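Local coordinates for protein gluconate kinase (Lactobacillus acidophilus, PDB 3LL3) that binds ATP and D-xylulose and, as a member of the FGGY family of carbohydrate kinases, probably transfers phosphate from ATP to a sugar substrate, at residues A[76-80]-A[238-242]; A[137-141]-A[195-199]; A[209-215]-A[231-237]. One frame throughout, in Å; residues are numbered along the deposited sequence.

In the fold
Following the chain from the N terminus, strand 70-78 brings residues 76-80 to the sugar pocket, where they meet 238-242 and close contact 1, the longest loop of the three. Both other contacts open and close within that loop. Contact 2 comes first, joining helix 133-143 to the end of helix 191-197 near the surface, its centre about 25 Å from that of contact 1. Contact 3 then follows in series, pairing 209-215 with 231-237 at the edge of the mixed sheet. Strand 232-238 runs into helix 239-245 and lies beside strand 70-78 in the sheet, and contacts 3 and 1 touch there, whereas contact 2 stays apart from both.

Contact 1 of 3, residues A[76-80]-A[238-242]. With XUL (D-xylulose), chain E.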
ATOM      1  N   TRP A  76      13.453 -36.004 -21.601  1.00 25.31           N
ATOM      2  CA  TRP A  76      13.681 -35.275 -20.357  1.00 26.40           C
ATOM      3  C   TRP A  76      13.360 -33.794 -20.447  1.00 27.72           C
ATOM      4  O   TRP A  76      13.763 -33.120 -21.395  1.00 28.35           O
ATOM      5  CB  TRP A  76      15.131 -35.483 -19.888  1.00 25.92           C
ATOM      6  CG  TRP A  76      15.458 -36.921 -19.732  1.00 24.07           C
ATOM      7  CD1 TRP A  76      15.926 -37.767 -20.698  1.00 26.31           C
ATOM      8  CD2 TRP A  76      15.319 -37.705 -18.543  1.00 24.31           C
ATOM      9  NE1 TRP A  76      16.088 -39.034 -20.179  1.00 26.59           N
ATOM     10  CE2 TRP A  76      15.730 -39.016 -18.854  1.00 25.51           C
ATOM     11  CE3 TRP A  76      14.899 -37.420 -17.237  1.00 26.99           C
ATOM     12  CZ2 TRP A  76      15.723 -40.041 -17.913  1.00 23.88           C
ATOM     13  CZ3 TRP A  76      14.892 -38.438 -16.305  1.00 25.98           C
ATOM     14  CH2 TRP A  76      15.296 -39.737 -16.652  1.00 25.33           C
ATOM     15  N   SER A  77      12.598 -33.316 -19.465  1.00 27.06           N
ATOM     16  CA  SER A  77      12.408 -31.899 -19.205  1.00 26.21           C
ATOM     17  C   SER A  77      12.973 -31.671 -17.802  1.00 30.48           C
ATOM     18  O   SER A  77      12.826 -32.529 -16.926  1.00 31.97           O
ATOM     19  CB  SER A  77      10.927 -31.539 -19.253  1.00 27.79           C
ATOM     20  OG  SER A  77      10.727 -30.200 -18.846  1.00 31.35           O
ATOM     21  N   SER A  78      13.666 -30.559 -17.591  1.00 28.47           N
ATOM     22  CA  SER A  78      14.386 -30.383 -16.332  1.00 28.59           C
ATOM     23  C   SER A  78      14.413 -28.933 -15.842  1.00 25.64           C
ATOM     24  O   SER A  78      14.491 -28.008 -16.649  1.00 22.08           O
ATOM     25  CB  SER A  78      15.822 -30.907 -16.489  1.00 26.89           C
ATOM     26  OG  SER A  78      16.601 -30.631 -15.338  1.00 26.71           O
ATOM     27  N   GLN A  79      14.359 -28.759 -14.522  1.00 24.28           N
ATOM     28  CA  GLN A  79      14.646 -27.483 -13.893  1.00 28.47           C
ATOM     29  C   GLN A  79      15.961 -26.937 -14.452  1.00 28.60           C
ATOM     30  O   GLN A  79      16.801 -27.697 -14.918  1.00 26.27           O
ATOM     31  CB  GLN A  79      14.805 -27.672 -12.387  1.00 29.40           C
ATOM     32  CG  GLN A  79      16.004 -28.530 -12.034  1.00 28.50           C
ATOM     33  CD  GLN A  79      16.053 -28.919 -10.566  1.00 31.65           C
ATOM     34  OE1 GLN A  79      15.498 -29.942 -10.156  1.00 30.42           O
ATOM     35  NE2 GLN A  79      16.759 -28.125  -9.777  1.00 29.18           N
HETATM   36  N   MSE A  80      16.118 -25.624 -14.401  1.00 27.96           N
HETATM   37  CA  MSE A  80      17.287 -24.948 -14.949  1.00 28.35           C
HETATM   38  C   MSE A  80      18.203 -24.418 -13.861  1.00 26.62           C
HETATM   39  O   MSE A  80      17.800 -24.317 -12.709  1.00 26.25           O
HETATM   40  CB  MSE A  80      16.854 -23.786 -15.829  1.00 27.64           C
HETATM   41  CG  MSE A  80      15.989 -24.202 -16.988  1.00 31.99           C
HETATM   42 SE   MSE A  80      15.577 -22.692 -18.174  1.00 45.09          SE
HETATM   43  CE  MSE A  80      17.333 -22.585 -19.094  1.00 27.93           C
ATOM     44  N   SER A 238      15.276 -27.883 -21.414  1.00 21.03           N
ATOM     45  CA  SER A 238      14.903 -27.181 -20.188  1.00 21.33           C
ATOM     46  C   SER A 238      13.373 -27.080 -20.038  1.00 24.63           C
ATOM     47  O   SER A 238      12.640 -27.100 -21.032  1.00 21.90           O
ATOM     48  CB  SER A 238      15.491 -25.779 -20.228  1.00 23.72           C
ATOM     49  OG  SER A 238      14.882 -25.011 -21.253  1.00 24.70           O
ATOM     50  N   ASP A 239      12.899 -26.930 -18.802  1.00 25.14           N
ATOM     51  CA  ASP A 239      11.466 -26.792 -18.554  1.00 24.13           C
ATOM     52  C   ASP A 239      10.921 -25.518 -19.212  1.00 25.09           C
ATOM     53  O   ASP A 239       9.812 -25.503 -19.741  1.00 22.47           O
ATOM     54  CB  ASP A 239      11.187 -26.797 -17.048  1.00 28.78           C
ATOM     55  CG  ASP A 239      12.005 -25.756 -16.283  1.00 31.08           C
ATOM     56  OD1 ASP A 239      12.756 -24.979 -16.912  1.00 32.05           O
ATOM     57  OD2 ASP A 239      11.908 -25.708 -15.034  1.00 36.51           O
ATOM     58  N   GLY A 240      11.719 -24.456 -19.201  1.00 24.67           N
ATOM     59  CA  GLY A 240      11.339 -23.200 -19.828  1.00 24.62           C
ATOM     60  C   GLY A 240      11.073 -23.308 -21.320  1.00 22.38           C
ATOM     61  O   GLY A 240      10.051 -22.828 -21.818  1.00 23.75           O
ATOM     62  N   TYR A 241      11.997 -23.935 -22.037  1.00 21.71           N
ATOM     63  CA  TYR A 241      11.856 -24.122 -23.472  1.00 19.74           C
ATOM     64  C   TYR A 241      10.728 -25.085 -23.793  1.00 23.62           C
ATOM     65  O   TYR A 241       9.887 -24.802 -24.640  1.00 22.98           O
ATOM     66  CB  TYR A 241      13.150 -24.674 -24.058  1.00 21.72           C
ATOM     67  CG  TYR A 241      13.021 -25.033 -25.518  1.00 22.26           C
ATOM     68  CD1 TYR A 241      12.945 -24.045 -26.496  1.00 21.65           C
ATOM     69  CD2 TYR A 241      12.951 -26.354 -25.914  1.00 22.47           C
ATOM     70  CE1 TYR A 241      12.827 -24.381 -27.841  1.00 22.75           C
ATOM     71  CE2 TYR A 241      12.829 -26.696 -27.248  1.00 24.75           C
ATOM     72  CZ  TYR A 241      12.771 -25.708 -28.205  1.00 24.09           C
ATOM     73  OH  TYR A 241      12.645 -26.080 -29.521  1.00 26.41           O
ATOM     74  N   LEU A 242      10.745 -26.250 -23.144  1.00 22.99           N
ATOM     75  CA  LEU A 242       9.753 -27.274 -23.398  1.00 21.02           C
ATOM     76  C   LEU A 242       8.327 -26.813 -23.046  1.00 22.41           C
ATOM     77  O   LEU A 242       7.385 -27.116 -23.778  1.00 21.91           O
ATOM     78  CB  LEU A 242      10.119 -28.563 -22.671  1.00 20.33           C
ATOM     79  CG  LEU A 242      11.363 -29.242 -23.264  1.00 23.06           C
ATOM     80  CD1 LEU A 242      11.689 -30.546 -22.549  1.00 22.56           C
ATOM     81  CD2 LEU A 242      11.180 -29.483 -24.743  1.00 20.82           C
TER
HETATM   82  C1  XUL E7778      13.427 -20.395 -16.315  1.00 44.45           C
HETATM   83  C2  XUL E7778      14.148 -19.798 -15.094  1.00 45.19           C
HETATM   84  C3  XUL E7778      13.912 -20.392 -13.678  1.00 44.11           C
HETATM   85  C4  XUL E7778      13.215 -21.766 -13.635  1.00 43.41           C
HETATM   86  C5  XUL E7778      14.103 -22.929 -14.116  1.00 40.47           C
HETATM   87  O1  XUL E7778      12.533 -19.448 -16.852  1.00 47.29           O
HETATM   88  O2  XUL E7778      14.861 -18.834 -15.243  1.00 41.71           O
HETATM   89  O3  XUL E7778      13.102 -19.514 -12.936  1.00 41.02           O
HETATM   90  O4  XUL E7778      12.839 -22.005 -12.297  1.00 46.77           O
HETATM   91  O5  XUL E7778      13.670 -24.157 -13.581  1.00 35.38           O
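Ser78 and Asp239 meet where two neighbouring parallel strands of the actin-like ATPase sheet end and helix 239-245 begins, at the wall of the D-xylulose pocket. The strands bridge at Ser78 and Ser238 with their side chains diverging, and Asp239 N donates to Ser78 O at 2.9 Å, bent to 145° at the hydrogen and coming from above the carbonyl plane. Ser238 is the N-cap: its OG accepts from Tyr241 N at 3.2 Å, a capping bond at the first turn of the helix.

The dense part lies around Met80, modelled as selenomethionine. Its CG touches Asp239 OD1 at 3.3 Å and Ser238 CB at 3.6 Å, while SE carries on past Ser238 CB to reach C1 of the sugar at 3.7 Å. Further back along the strand, Leu242 rests CD1 against both Ser77 CB and Trp76 O, 3.5 Å from the latter, and its side chain also packs on Ala433, Ala434 and Leu437 of helix 429-441.

The pocket side is more open, and of the touching residues Asp239 alone is partly exposed even with the sugar bound. With CG turned between its backbone N and carbonyl carbon (chi1 54°), Asp239 brings its carboxylate obliquely across Met80, and the two oxygens take different work. OD1 lies next to Met80 CG and receives a weak bond from Gly240 N, whereas OD2 faces the ligand. Sugar O5, the hydroxyl that xylulose kinases phosphorylate, is thus gripped from two segments: it donates to Asp239 OD2 at 2.8 Å, and it accepts a nearly straight bond (163°) from Met80 N at 3.0 Å.

Contact 2 of 3, residues A[137-141]-A[195-199]; sequences LLWLK and DILKI
The Schellman motif that ends helix 191-197, with Lys198 at positive phi as its C-prime residue, meets helix 133-143 through Lys141. That lysine sends its aliphatic chain across the C-terminal end of the helix: CD lies 3.3 Å from Leu197 O, and CE comes to 3.7 Å from Ile196 O. CG stands anti to the backbone N (chi1 167°), which directs the chain at the helix end before it bends at its last two torsions. Lys198, extended beyond CG, crosses it at about a right angle, with Lys141 CE 3.3 Å from Lys198 CD, closer than usual van der Waals contact. Lys141 NZ and Lys198 NZ are 4.6 Å apart, like charges expected to repel.

In the fold this is a surface junction of two helices of the FGGY N-terminal domain, away from the sugar and nucleotide pockets, with Phe148 of helix 145-150 beside Lys141 and Ile107 of helix 105-114 beside Leu138. One turn back from Lys141, Leu138 supplies the apolar part, meeting Leu197 nearly perpendicularly and leaning CD2 toward Ile196 CG2 at 4.4 Å. Leu138 CD2 to Leu197 CD1, 3.2 Å, is also tight, and the irregular Leu197 chi1 of -98° makes the placement of its methyls doubtful.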
ATOM      1  N   LEU A 137      29.663 -20.611  -9.421  1.00 27.23           N
ATOM      2  CA  LEU A 137      31.022 -21.113  -9.615  1.00 28.34           C
ATOM      3  C   LEU A 137      32.050 -20.094  -9.125  1.00 31.04           C
ATOM      4  O   LEU A 137      33.025 -20.455  -8.474  1.00 32.95           O
ATOM      5  CB  LEU A 137      31.282 -21.431 -11.089  1.00 28.17           C
ATOM      6  CG  LEU A 137      30.586 -22.664 -11.647  1.00 30.30           C
ATOM      7  CD1 LEU A 137      30.660 -22.672 -13.173  1.00 28.53           C
ATOM      8  CD2 LEU A 137      31.215 -23.929 -11.051  1.00 29.51           C
ATOM      9  N   LEU A 138      31.807 -18.822  -9.441  1.00 29.84           N
ATOM     10  CA  LEU A 138      32.626 -17.733  -8.952  1.00 31.80           C
ATOM     11  C   LEU A 138      32.628 -17.690  -7.423  1.00 35.32           C
ATOM     12  O   LEU A 138      33.684 -17.495  -6.801  1.00 29.56           O
ATOM     13  CB  LEU A 138      32.122 -16.411  -9.513  1.00 30.52           C
ATOM     14  CG  LEU A 138      32.399 -16.179 -10.995  1.00 30.90           C
ATOM     15  CD1 LEU A 138      31.739 -14.899 -11.444  1.00 29.52           C
ATOM     16  CD2 LEU A 138      33.903 -16.115 -11.233  1.00 34.42           C
ATOM     17  N   TRP A 139      31.453 -17.869  -6.820  1.00 32.19           N
ATOM     18  CA  TRP A 139      31.352 -17.913  -5.363  1.00 32.26           C
ATOM     19  C   TRP A 139      32.116 -19.110  -4.799  1.00 35.11           C
ATOM     20  O   TRP A 139      32.872 -18.979  -3.835  1.00 36.13           O
ATOM     21  CB  TRP A 139      29.898 -17.991  -4.911  1.00 32.96           C
ATOM     22  CG  TRP A 139      29.753 -17.914  -3.412  1.00 35.92           C
ATOM     23  CD1 TRP A 139      29.764 -16.781  -2.642  1.00 38.52           C
ATOM     24  CD2 TRP A 139      29.570 -19.010  -2.507  1.00 36.59           C
ATOM     25  NE1 TRP A 139      29.600 -17.110  -1.313  1.00 38.96           N
ATOM     26  CE2 TRP A 139      29.474 -18.470  -1.206  1.00 38.39           C
ATOM     27  CE3 TRP A 139      29.460 -20.391  -2.671  1.00 36.27           C
ATOM     28  CZ2 TRP A 139      29.289 -19.267  -0.078  1.00 39.88           C
ATOM     29  CZ3 TRP A 139      29.282 -21.184  -1.546  1.00 41.39           C
ATOM     30  CH2 TRP A 139      29.197 -20.619  -0.267  1.00 42.15           C
ATOM     31  N   LEU A 140      31.913 -20.280  -5.395  1.00 31.59           N
ATOM     32  CA  LEU A 140      32.605 -21.489  -4.941  1.00 34.50           C
ATOM     33  C   LEU A 140      34.127 -21.341  -5.024  1.00 37.25           C
ATOM     34  O   LEU A 140      34.855 -21.731  -4.108  1.00 37.49           O
ATOM     35  CB  LEU A 140      32.161 -22.703  -5.750  1.00 33.17           C
ATOM     36  CG  LEU A 140      30.740 -23.217  -5.472  1.00 33.94           C
ATOM     37  CD1 LEU A 140      30.272 -24.154  -6.566  1.00 30.39           C
ATOM     38  CD2 LEU A 140      30.686 -23.907  -4.122  1.00 34.26           C
ATOM     39  N   LYS A 141      34.597 -20.769  -6.127  1.00 35.54           N
ATOM     40  CA  LYS A 141      36.030 -20.556  -6.357  1.00 35.94           C
ATOM     41  C   LYS A 141      36.667 -19.623  -5.319  1.00 40.17           C
ATOM     42  O   LYS A 141      37.856 -19.731  -5.023  1.00 37.72           O
ATOM     43  CB  LYS A 141      36.227 -20.003  -7.774  1.00 36.96           C
ATOM     44  CG  LYS A 141      37.613 -19.428  -8.105  1.00 39.67           C
ATOM     45  CD  LYS A 141      37.721 -19.206  -9.618  1.00 36.95           C
ATOM     46  CE  LYS A 141      38.376 -17.878  -9.947  1.00 41.03           C
ATOM     47  NZ  LYS A 141      37.885 -16.801  -9.052  1.00 41.14           N
ATOM     48  N   ASP A 195      37.901 -18.403 -18.901  1.00 28.73           N
ATOM     49  CA  ASP A 195      39.204 -17.980 -18.374  1.00 30.59           C
ATOM     50  C   ASP A 195      39.078 -17.290 -17.015  1.00 31.84           C
ATOM     51  O   ASP A 195      39.871 -17.545 -16.106  1.00 31.01           O
ATOM     52  CB  ASP A 195      39.943 -17.125 -19.394  1.00 29.59           C
ATOM     53  CG  ASP A 195      40.452 -17.954 -20.573  1.00 33.30           C
ATOM     54  OD1 ASP A 195      40.496 -19.199 -20.458  1.00 33.30           O
ATOM     55  OD2 ASP A 195      40.785 -17.375 -21.621  1.00 33.13           O
ATOM     56  N   ILE A 196      38.048 -16.461 -16.865  1.00 31.92           N
ATOM     57  CA  ILE A 196      37.766 -15.790 -15.595  1.00 30.74           C
ATOM     58  C   ILE A 196      37.365 -16.807 -14.515  1.00 33.08           C
ATOM     59  O   ILE A 196      37.739 -16.673 -13.345  1.00 34.33           O
ATOM     60  CB  ILE A 196      36.665 -14.725 -15.760  1.00 31.75           C
ATOM     61  CG1 ILE A 196      37.168 -13.583 -16.650  1.00 33.83           C
ATOM     62  CG2 ILE A 196      36.237 -14.178 -14.402  1.00 30.39           C
ATOM     63  CD1 ILE A 196      36.057 -12.735 -17.234  1.00 35.21           C
ATOM     64  N   LEU A 197      36.622 -17.829 -14.927  1.00 30.55           N
ATOM     65  CA  LEU A 197      36.183 -18.905 -14.042  1.00 32.00           C
ATOM     66  C   LEU A 197      37.319 -19.840 -13.644  1.00 33.16           C
ATOM     67  O   LEU A 197      37.257 -20.491 -12.598  1.00 33.56           O
ATOM     68  CB  LEU A 197      35.103 -19.728 -14.739  1.00 32.03           C
ATOM     69  CG  LEU A 197      33.634 -19.462 -14.431  1.00 31.47           C
ATOM     70  CD1 LEU A 197      33.478 -18.244 -13.616  1.00 33.41           C
ATOM     71  CD2 LEU A 197      32.831 -19.384 -15.720  1.00 31.17           C
ATOM     72  N   LYS A 198      38.341 -19.911 -14.495  1.00 30.45           N
ATOM     73  CA  LYS A 198      39.422 -20.871 -14.330  1.00 35.88           C
ATOM     74  C   LYS A 198      38.873 -22.287 -14.490  1.00 36.24           C
ATOM     75  O   LYS A 198      39.262 -23.238 -13.787  1.00 33.12           O
ATOM     76  CB  LYS A 198      40.131 -20.644 -12.998  1.00 37.72           C
ATOM     77  CG  LYS A 198      40.700 -19.219 -12.908  1.00 34.96           C
ATOM     78  CD  LYS A 198      41.151 -18.887 -11.506  1.00 42.99           C
ATOM     79  CE  LYS A 198      41.745 -17.486 -11.426  1.00 42.49           C
ATOM     80  NZ  LYS A 198      42.305 -17.291 -10.072  1.00 48.74           N
ATOM     81  N   ILE A 199      37.944 -22.394 -15.436  1.00 34.06           N
ATOM     82  CA  ILE A 199      37.330 -23.662 -15.800  1.00 35.00           C
ATOM     83  C   ILE A 199      37.749 -23.976 -17.228  1.00 34.94           C
ATOM     84  O   ILE A 199      37.833 -23.075 -18.071  1.00 33.67           O
ATOM     85  CB  ILE A 199      35.786 -23.551 -15.745  1.00 35.16           C
ATOM     86  CG1 ILE A 199      35.312 -23.330 -14.306  1.00 36.64           C
ATOM     87  CG2 ILE A 199      35.122 -24.761 -16.364  1.00 34.18           C
ATOM     88  CD1 ILE A 199      35.875 -24.321 -13.321  1.00 36.97           C
TER

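Contact 3 of 3, residues A[209-215]-A[231-237]; sequences QPTKVIF and TKIILGA
Leu235 packs against Gln209, Lys212 and Ile214, and its backbone N donates to Lys212 O at 2.9 Å, with 159° at the hydrogen. CB lies 3.4 Å from Lys212 O and 3.7 Å from Pro210 O. From there chi1 of -175° places CG opposite the backbone N, and chi2 of 53° spreads the two methyls to different partners: CD1 meets Ile214 CG1 at 4.1 Å, while CD2 reaches Gln209 O at 3.5 Å. Beyond the segments the same side chain packs on Ile162 of helix 157-166 and on Val170 and Asp172 of strand 170-172.

Gln209 to Lys212 form a type I beta turn that carries the chain into the short edge strand 213-214, which runs antiparallel to strand 232-238 at one margin of the six-stranded mixed sheet. Val213 and Ile234 are a non-hydrogen-bonded pair on the face toward helix 429-441, where Ile234 touches Ala438 and Ala441. Ile214 and Ile233 turn to the other face, where both touch Thr166 of helix 157-166 and Ile214 also reaches Ile162; Ile214 N donates to Ile233 O at 2.8 Å.

Further along strand 232-238 the extended run is broken. Leu235 takes helix-like backbone angles and Gly236 a positive phi, and this kink presents Gly236 N to Pro210 O, 2.8 Å away in the carbonyl plane and on a lone pair. At the other end apolar parts meet: Val213 CG1 lies 3.5 Å from Lys232 CG, and that same methylene approaches the Phe215 ring obliquely near CD1.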
ATOM      1  N   GLN A 209      22.137 -31.168 -29.518  1.00 29.44           N
ATOM      2  CA  GLN A 209      20.713 -30.815 -29.710  1.00 28.87           C
ATOM      3  C   GLN A 209      19.814 -31.633 -28.787  1.00 29.15           C
ATOM      4  O   GLN A 209      20.146 -32.774 -28.436  1.00 28.20           O
ATOM      5  CB  GLN A 209      20.241 -31.107 -31.139  1.00 32.35           C
ATOM      6  CG  GLN A 209      21.146 -30.660 -32.267  1.00 40.19           C
ATOM      7  CD  GLN A 209      20.832 -31.421 -33.554  1.00 48.73           C
ATOM      8  OE1 GLN A 209      19.667 -31.725 -33.841  1.00 50.13           O
ATOM      9  NE2 GLN A 209      21.867 -31.750 -34.322  1.00 50.08           N
ATOM     10  N   PRO A 210      18.657 -31.060 -28.405  1.00 28.20           N
ATOM     11  CA  PRO A 210      17.654 -31.723 -27.555  1.00 26.78           C
ATOM     12  C   PRO A 210      17.205 -33.085 -28.067  1.00 25.49           C
ATOM     13  O   PRO A 210      16.836 -33.923 -27.249  1.00 23.95           O
ATOM     14  CB  PRO A 210      16.475 -30.741 -27.565  1.00 22.87           C
ATOM     15  CG  PRO A 210      17.144 -29.394 -27.692  1.00 25.52           C
ATOM     16  CD  PRO A 210      18.340 -29.633 -28.617  1.00 25.37           C
ATOM     17  N   THR A 211      17.249 -33.303 -29.378  1.00 26.15           N
ATOM     18  CA  THR A 211      16.765 -34.545 -29.960  1.00 26.45           C
ATOM     19  C   THR A 211      17.841 -35.637 -30.001  1.00 28.98           C
ATOM     20  O   THR A 211      17.573 -36.761 -30.423  1.00 25.05           O
ATOM     21  CB  THR A 211      16.249 -34.324 -31.397  1.00 27.97           C
ATOM     22  OG1 THR A 211      17.171 -33.490 -32.110  1.00 28.66           O
ATOM     23  CG2 THR A 211      14.865 -33.644 -31.383  1.00 26.43           C
ATOM     24  N   LYS A 212      19.056 -35.310 -29.577  1.00 27.64           N
ATOM     25  CA  LYS A 212      20.142 -36.282 -29.670  1.00 28.65           C
ATOM     26  C   LYS A 212      19.871 -37.537 -28.841  1.00 28.10           C
ATOM     27  O   LYS A 212      19.467 -37.458 -27.686  1.00 27.93           O
ATOM     28  CB  LYS A 212      21.489 -35.678 -29.267  1.00 29.13           C
ATOM     29  CG  LYS A 212      22.611 -36.743 -29.325  1.00 29.92           C
ATOM     30  CD  LYS A 212      23.914 -36.192 -29.838  1.00 36.26           C
ATOM     31  CE  LYS A 212      24.946 -37.325 -30.021  1.00 41.05           C
ATOM     32  NZ  LYS A 212      26.170 -36.861 -30.734  1.00 47.36           N
ATOM     33  N   VAL A 213      20.100 -38.694 -29.441  1.00 28.32           N
ATOM     34  CA  VAL A 213      19.920 -39.961 -28.747  1.00 31.07           C
ATOM     35  C   VAL A 213      21.196 -40.287 -27.989  1.00 30.81           C
ATOM     36  O   VAL A 213      22.266 -40.360 -28.582  1.00 30.39           O
ATOM     37  CB  VAL A 213      19.628 -41.108 -29.733  1.00 31.16           C
ATOM     38  CG1 VAL A 213      19.513 -42.421 -28.982  1.00 35.05           C
ATOM     39  CG2 VAL A 213      18.345 -40.837 -30.527  1.00 30.58           C
ATOM     40  N   ILE A 214      21.082 -40.450 -26.675  1.00 30.59           N
ATOM     41  CA  ILE A 214      22.206 -40.841 -25.843  1.00 30.21           C
ATOM     42  C   ILE A 214      22.094 -42.346 -25.575  1.00 36.65           C
ATOM     43  O   ILE A 214      21.179 -42.787 -24.875  1.00 35.05           O
ATOM     44  CB  ILE A 214      22.202 -40.109 -24.505  1.00 31.00           C
ATOM     45  CG1 ILE A 214      21.889 -38.609 -24.682  1.00 30.46           C
ATOM     46  CG2 ILE A 214      23.540 -40.310 -23.802  1.00 32.65           C
ATOM     47  CD1 ILE A 214      22.808 -37.880 -25.622  1.00 30.38           C
ATOM     48  N   PHE A 215      23.033 -43.117 -26.133  1.00 38.03           N
ATOM     49  CA  PHE A 215      22.943 -44.571 -26.196  1.00 39.84           C
ATOM     50  C   PHE A 215      24.320 -45.164 -25.905  1.00 43.62           C
ATOM     51  O   PHE A 215      25.338 -44.548 -26.232  1.00 45.67           O
ATOM     52  CB  PHE A 215      22.502 -44.974 -27.609  1.00 43.91           C
ATOM     53  CG  PHE A 215      21.888 -46.354 -27.707  1.00 46.72           C
ATOM     54  CD1 PHE A 215      20.560 -46.573 -27.350  1.00 43.57           C
ATOM     55  CD2 PHE A 215      22.632 -47.432 -28.192  1.00 48.47           C
ATOM     56  CE1 PHE A 215      19.992 -47.845 -27.452  1.00 44.66           C
ATOM     57  CE2 PHE A 215      22.063 -48.709 -28.301  1.00 46.87           C
ATOM     58  CZ  PHE A 215      20.749 -48.915 -27.930  1.00 45.76           C
ATOM     59  N   THR A 231      15.533 -49.467 -25.794  1.00 37.34           N
ATOM     60  CA  THR A 231      15.049 -48.199 -25.251  1.00 33.04           C
ATOM     61  C   THR A 231      16.102 -47.085 -25.362  1.00 35.31           C
ATOM     62  O   THR A 231      17.212 -47.228 -24.860  1.00 34.44           O
ATOM     63  CB  THR A 231      14.723 -48.338 -23.761  1.00 33.24           C
ATOM     64  OG1 THR A 231      13.772 -49.381 -23.569  1.00 32.87           O
ATOM     65  CG2 THR A 231      14.180 -47.017 -23.187  1.00 30.79           C
ATOM     66  N   LYS A 232      15.730 -45.966 -25.981  1.00 33.95           N
ATOM     67  CA  LYS A 232      16.624 -44.826 -26.150  1.00 31.85           C
ATOM     68  C   LYS A 232      16.437 -43.724 -25.113  1.00 31.83           C
ATOM     69  O   LYS A 232      15.324 -43.471 -24.648  1.00 28.73           O
ATOM     70  CB  LYS A 232      16.467 -44.220 -27.549  1.00 33.09           C
ATOM     71  CG  LYS A 232      17.166 -45.010 -28.629  1.00 36.49           C
ATOM     72  CD  LYS A 232      16.177 -45.672 -29.533  1.00 41.68           C
ATOM     73  CE  LYS A 232      15.923 -44.819 -30.772  1.00 45.28           C
ATOM     74  NZ  LYS A 232      16.676 -45.361 -31.951  1.00 45.37           N
ATOM     75  N   ILE A 233      17.539 -43.070 -24.753  1.00 26.87           N
ATOM     76  CA  ILE A 233      17.473 -41.841 -24.000  1.00 27.20           C
ATOM     77  C   ILE A 233      17.509 -40.693 -24.998  1.00 29.54           C
ATOM     78  O   ILE A 233      18.404 -40.629 -25.845  1.00 31.44           O
ATOM     79  CB  ILE A 233      18.664 -41.677 -23.042  1.00 28.87           C
ATOM     80  CG1 ILE A 233      18.668 -42.798 -22.008  1.00 30.12           C
ATOM     81  CG2 ILE A 233      18.583 -40.323 -22.331  1.00 27.70           C
ATOM     82  CD1 ILE A 233      17.508 -42.710 -21.044  1.00 27.79           C
ATOM     83  N   ILE A 234      16.526 -39.801 -24.908  1.00 26.80           N
ATOM     84  CA  ILE A 234      16.527 -38.574 -25.693  1.00 23.94           C
ATOM     85  C   ILE A 234      17.062 -37.475 -24.791  1.00 24.75           C
ATOM     86  O   ILE A 234      16.581 -37.287 -23.658  1.00 23.54           O
ATOM     87  CB  ILE A 234      15.108 -38.229 -26.192  1.00 26.02           C
ATOM     88  CG1 ILE A 234      14.430 -39.484 -26.767  1.00 25.35           C
ATOM     89  CG2 ILE A 234      15.167 -37.111 -27.230  1.00 26.62           C
ATOM     90  CD1 ILE A 234      15.268 -40.225 -27.812  1.00 25.61           C
ATOM     91  N   LEU A 235      18.077 -36.768 -25.272  1.00 24.29           N
ATOM     92  CA  LEU A 235      18.756 -35.798 -24.442  1.00 24.75           C
ATOM     93  C   LEU A 235      17.777 -34.839 -23.737  1.00 23.93           C
ATOM     94  O   LEU A 235      17.900 -34.576 -22.543  1.00 24.31           O
ATOM     95  CB  LEU A 235      19.781 -35.027 -25.262  1.00 24.97           C
ATOM     96  CG  LEU A 235      20.631 -34.062 -24.447  1.00 25.52           C
ATOM     97  CD1 LEU A 235      21.291 -34.770 -23.235  1.00 25.20           C
ATOM     98  CD2 LEU A 235      21.663 -33.351 -25.337  1.00 23.84           C
ATOM     99  N   GLY A 236      16.796 -34.328 -24.465  1.00 23.93           N
ATOM    100  CA  GLY A 236      15.810 -33.451 -23.843  1.00 22.93           C
ATOM    101  C   GLY A 236      16.239 -32.001 -23.729  1.00 25.10           C
ATOM    102  O   GLY A 236      17.183 -31.587 -24.390  1.00 24.64           O
ATOM    103  N   ALA A 237      15.543 -31.229 -22.887  1.00 23.42           N
ATOM    104  CA  ALA A 237      15.727 -29.787 -22.828  1.00 23.03           C
ATOM    105  C   ALA A 237      15.232 -29.204 -21.510  1.00 21.46           C
ATOM    106  O   ALA A 237      14.834 -29.930 -20.605  1.00 22.08           O
ATOM    107  CB  ALA A 237      15.022 -29.113 -23.989  1.00 21.47           C
TER